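Local coordinates for protein endo-N-acetyl-beta-D-glucosaminidase (Hypocrea jecorina, PDB 4AC1) that hydrolyses N-linked glycans as a family 18 endo-beta-N-acetylglucosaminidase, and is held responsible for deglycosylating the cellulases of its own fungus, at residues A[114-125]-A[149-157]. Numbering follows the deposited sequence.
With ZN (zinc ion), chain M.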
loop_
_atom_site.group_PDB
_atom_site.type_symbol
_atom_site.label_atom_id
_atom_site.label_comp_id
_atom_site.label_asym_id
_atom_site.label_seq_id
_atom_site.Cartn_x
_atom_site.Cartn_y
_atom_site.Cartn_z
ATOM N N ILE A 114 -12.994 8.883 0.141
ATOM C CA ILE A 114 -11.808 9.572 0.608
ATOM C C ILE A 114 -12.170 10.778 1.499
ATOM O O ILE A 114 -11.561 10.990 2.561
ATOM C CB ILE A 114 -10.928 10.004 -0.580
ATOM C CG1 ILE A 114 -10.321 8.768 -1.259
ATOM C CG2 ILE A 114 -9.854 10.972 -0.117
ATOM C CD1 ILE A 114 -9.839 9.021 -2.670
ATOM N N VAL A 115 -13.150 11.570 1.065
ATOM C CA VAL A 115 -13.596 12.740 1.831
ATOM C C VAL A 115 -14.279 12.292 3.125
ATOM O O VAL A 115 -13.940 12.793 4.211
ATOM C CB VAL A 115 -14.558 13.624 1.004
ATOM C CG1 VAL A 115 -15.224 14.684 1.874
ATOM C CG2 VAL A 115 -13.811 14.272 -0.144
ATOM N N ASN A 116 -15.221 11.357 3.015
ATOM C CA ASN A 116 -16.039 10.968 4.166
ATOM C C ASN A 116 -15.242 10.307 5.283
ATOM O O ASN A 116 -15.574 10.461 6.467
ATOM C CB ASN A 116 -17.204 10.072 3.745
ATOM C CG ASN A 116 -18.253 10.811 2.924
ATOM O OD1 ASN A 116 -18.434 12.020 3.058
ATOM N ND2 ASN A 116 -18.951 10.076 2.072
ATOM N N PHE A 117 -14.192 9.575 4.919
ATOM C CA PHE A 117 -13.406 8.828 5.906
ATOM C C PHE A 117 -12.082 9.505 6.198
ATOM O O PHE A 117 -11.249 8.984 6.938
ATOM C CB PHE A 117 -13.349 7.348 5.520
ATOM C CG PHE A 117 -14.712 6.743 5.517
ATOM C CD1 PHE A 117 -15.337 6.412 6.717
ATOM C CD2 PHE A 117 -15.443 6.660 4.342
ATOM C CE1 PHE A 117 -16.642 5.936 6.737
ATOM C CE2 PHE A 117 -16.754 6.178 4.355
ATOM C CZ PHE A 117 -17.347 5.819 5.560
ATOM N N GLN A 118 -11.938 10.706 5.644
ATOM C CA GLN A 118 -10.851 11.625 5.963
ATOM C C GLN A 118 -9.476 10.995 5.717
ATOM O O GLN A 118 -8.534 11.148 6.504
ATOM C CB GLN A 118 -11.026 12.199 7.381
ATOM C CG GLN A 118 -12.342 12.981 7.525
ATOM C CD GLN A 118 -12.599 13.545 8.911
ATOM O OE1 GLN A 118 -12.177 12.992 9.920
ATOM N NE2 GLN A 118 -13.331 14.648 8.961
ATOM N N LEU A 119 -9.371 10.318 4.579
ATOM C CA LEU A 119 -8.126 9.666 4.193
ATOM C C LEU A 119 -7.133 10.665 3.643
ATOM O O LEU A 119 -7.517 11.652 3.011
ATOM C CB LEU A 119 -8.397 8.586 3.151
ATOM C CG LEU A 119 -9.341 7.467 3.600
ATOM C CD1 LEU A 119 -9.583 6.508 2.446
ATOM C CD2 LEU A 119 -8.806 6.710 4.820
ATOM N N GLU A 120 -5.858 10.403 3.876
ATOM C CA GLU A 120 -4.799 11.319 3.477
ATOM C C GLU A 120 -4.088 10.863 2.215
ATOM O O GLU A 120 -3.166 11.516 1.740
ATOM C CB GLU A 120 -3.813 11.492 4.627
ATOM C CG GLU A 120 -4.538 11.991 5.869
ATOM C CD GLU A 120 -3.639 12.348 7.014
ATOM O OE1 GLU A 120 -3.049 11.437 7.637
ATOM O OE2 GLU A 120 -3.546 13.553 7.320
ATOM N N GLY A 121 -4.535 9.739 1.677
ATOM C CA GLY A 121 -3.971 9.205 0.454
ATOM C C GLY A 121 -4.720 7.974 0.027
ATOM O O GLY A 121 -5.559 7.444 0.752
ATOM N N MET A 122 -4.432 7.548 -1.192
ATOM C CA MET A 122 -5.008 6.351 -1.770
ATOM C C MET A 122 -3.946 5.558 -2.534
ATOM O O MET A 122 -3.259 6.096 -3.402
ATOM C CB MET A 122 -6.203 6.711 -2.679
ATOM C CG MET A 122 -6.962 5.507 -3.263
ATOM S SD MET A 122 -7.693 4.372 -2.060
ATOM C CE MET A 122 -8.573 5.535 -1.028
ATOM N N ASP A 123 -3.863 4.267 -2.200
ATOM C CA ASP A 123 -3.017 3.293 -2.886
ATOM C C ASP A 123 -3.893 2.567 -3.895
ATOM O O ASP A 123 -4.964 2.063 -3.557
ATOM C CB ASP A 123 -2.434 2.306 -1.860
ATOM C CG ASP A 123 -1.427 1.328 -2.445
ATOM O OD1 ASP A 123 -0.507 1.720 -3.200
ATOM O OD2 ASP A 123 -1.528 0.131 -2.108
ATOM N N LEU A 124 -3.441 2.571 -5.147
ATOM C CA LEU A 124 -4.126 1.867 -6.234
ATOM C C LEU A 124 -3.382 0.562 -6.474
ATOM O O LEU A 124 -2.346 0.535 -7.150
ATOM C CB LEU A 124 -4.167 2.702 -7.520
ATOM C CG LEU A 124 -4.797 4.101 -7.530
ATOM C CD1 LEU A 124 -6.146 4.149 -6.843
ATOM C CD2 LEU A 124 -3.883 5.126 -6.925
ATOM N N ASP A 125 -3.896 -0.510 -5.867
ATOM C CA ASP A 125 -3.257 -1.829 -5.910
ATOM C C ASP A 125 -3.937 -2.649 -6.986
ATOM O O ASP A 125 -4.937 -3.324 -6.752
ATOM C CB ASP A 125 -3.369 -2.488 -4.537
ATOM C CG ASP A 125 -2.606 -3.794 -4.420
ATOM O OD1 ASP A 125 -2.009 -4.294 -5.397
ATOM O OD2 ASP A 125 -2.648 -4.352 -3.294
ATOM N N ASP A 149 -0.613 17.518 -2.236
ATOM C CA ASP A 149 -0.128 16.917 -0.988
ATOM C C ASP A 149 -0.913 15.666 -0.585
ATOM O O ASP A 149 -0.513 14.986 0.356
ATOM C CB ASP A 149 -0.089 17.945 0.153
ATOM C CG ASP A 149 0.984 19.004 -0.046
ATOM O OD1 ASP A 149 2.137 18.784 0.370
ATOM O OD2 ASP A 149 0.665 20.072 -0.600
ATOM N N PHE A 150 -2.007 15.362 -1.285
ATOM C CA PHE A 150 -2.690 14.062 -1.158
ATOM C C PHE A 150 -1.741 12.958 -1.623
ATOM O O PHE A 150 -1.039 13.129 -2.613
ATOM C CB PHE A 150 -3.946 14.060 -2.012
ATOM C CG PHE A 150 -4.836 12.867 -1.794
ATOM C CD1 PHE A 150 -5.580 12.742 -0.621
ATOM C CD2 PHE A 150 -4.963 11.886 -2.772
ATOM C CE1 PHE A 150 -6.413 11.647 -0.415
ATOM C CE2 PHE A 150 -5.802 10.779 -2.570
ATOM C CZ PHE A 150 -6.518 10.660 -1.390
ATOM N N LEU A 151 -1.678 11.852 -0.889
ATOM C CA LEU A 151 -0.744 10.781 -1.243
ATOM C C LEU A 151 -1.361 9.842 -2.259
ATOM O O LEU A 151 -2.465 9.359 -2.063
ATOM C CB LEU A 151 -0.277 10.009 -0.002
ATOM C CG LEU A 151 0.513 10.870 0.989
ATOM C CD1 LEU A 151 0.817 10.068 2.238
ATOM C CD2 LEU A 151 1.802 11.442 0.373
ATOM N N ILE A 152 -0.669 9.620 -3.368
ATOM C CA ILE A 152 -1.121 8.672 -4.380
ATOM C C ILE A 152 -0.009 7.665 -4.598
ATOM O O ILE A 152 1.105 8.030 -4.963
ATOM C CB ILE A 152 -1.502 9.357 -5.714
ATOM C CG1 ILE A 152 -2.624 10.387 -5.488
ATOM C CG2 ILE A 152 -1.953 8.321 -6.753
ATOM C CD1 ILE A 152 -3.038 11.188 -6.720
ATOM N N THR A 153 -0.322 6.390 -4.368
ATOM C CA THR A 153 0.663 5.337 -4.544
ATOM C C THR A 153 0.080 4.200 -5.376
ATOM O O THR A 153 -1.130 4.137 -5.601
ATOM C CB THR A 153 1.184 4.823 -3.177
ATOM O OG1 THR A 153 0.107 4.230 -2.446
ATOM C CG2 THR A 153 1.735 5.955 -2.350
ATOM N N LEU A 154 0.955 3.325 -5.866
ATOM C CA LEU A 154 0.528 2.082 -6.498
ATOM C C LEU A 154 1.306 0.947 -5.869
ATOM O O LEU A 154 2.295 1.187 -5.177
ATOM C CB LEU A 154 0.715 2.123 -8.015
ATOM C CG LEU A 154 -0.165 3.140 -8.740
ATOM C CD1 LEU A 154 0.554 4.493 -8.915
ATOM C CD2 LEU A 154 -0.669 2.576 -10.053
ATOM N N ALA A 155 0.872 -0.287 -6.131
ATOM C CA ALA A 155 1.515 -1.474 -5.592
ATOM C C ALA A 155 1.897 -2.453 -6.715
ATOM O O ALA A 155 1.385 -3.572 -6.772
ATOM C CB ALA A 155 0.592 -2.138 -4.558
ATOM N N PRO A 156 2.809 -2.053 -7.614
ATOM C CA PRO A 156 3.288 -3.002 -8.622
ATOM C C PRO A 156 3.981 -4.189 -7.963
ATOM O O PRO A 156 4.629 -4.038 -6.933
ATOM C CB PRO A 156 4.330 -2.183 -9.384
ATOM C CG PRO A 156 4.806 -1.160 -8.396
ATOM C CD PRO A 156 3.615 -0.817 -7.577
ATOM N N VAL A 157 3.861 -5.365 -8.569
ATOM C CA VAL A 157 4.744 -6.453 -8.187
ATOM C C VAL A 157 6.138 -6.088 -8.705
ATOM O O VAL A 157 6.279 -5.372 -9.694
ATOM C CB VAL A 157 4.246 -7.827 -8.687
ATOM C CG1 VAL A 157 2.832 -8.087 -8.193
ATOM C CG2 VAL A 157 4.333 -7.941 -10.198
HETATM ZN ZN ZN M . 2.829 20.795 -0.558
HETATM O O HOH W 1 -1.768 13.673 2.563
HETATM O O HOH W 2 -0.774 -1.325 -8.405
HETATM O O HOH W 3 4.547 20.551 0.784
#
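G121 to L124 pair in parallel with L151 to L154, neighbouring strands of the GH18 (beta/alpha)8 barrel joined by a beta-alpha-beta crossover through helix 132-146. The seam combines regular backbone pairing with differently furnished faces. The strand axes are inclined by 15°, and the main-chain bonds run alternately each way: L151 N gives to E120 O (3.0 Å), M122 N to L151 O, T153 N to M122 O, and L124 N to T153 O (2.8 Å).

The polar link lies on the barrel's inner face. T153 OG1 donates to D123 OD1 (2.7 Å), reaching the anti side of the carboxylate 31° out of its plane, while Y8 hydrogen-bonds OD2; the two bonds probably hold the carboxylate's rotation. D123, D125 and E127 appear to match the DxDxE part of the family's signature; D125 meets A155 CB through OD1.

Apolar contacts occupy the outer face and the N-terminal ends of the two strands. The I152 side chain packs on L142 and R143 of helix 132-146. With CG anti to the backbone N (chi1 -171°), F150 swings its ring across the neighbouring strand, and G121 CA makes a CH-pi contact over one face, 3.7 Å from the centroid. I114 CG2 approaches CE1 of the ring obliquely at 3.5 Å, tying in the end of helix 100-116, and F146 stacks on the same ring.

Water completes both ends. One molecule donates to E120 O and D149 O; at the other end, where the direct A155 N to L124 O bond is weak (3.5 Å), a second accepts from A155 N and donates to L124 O at 2.7 Å.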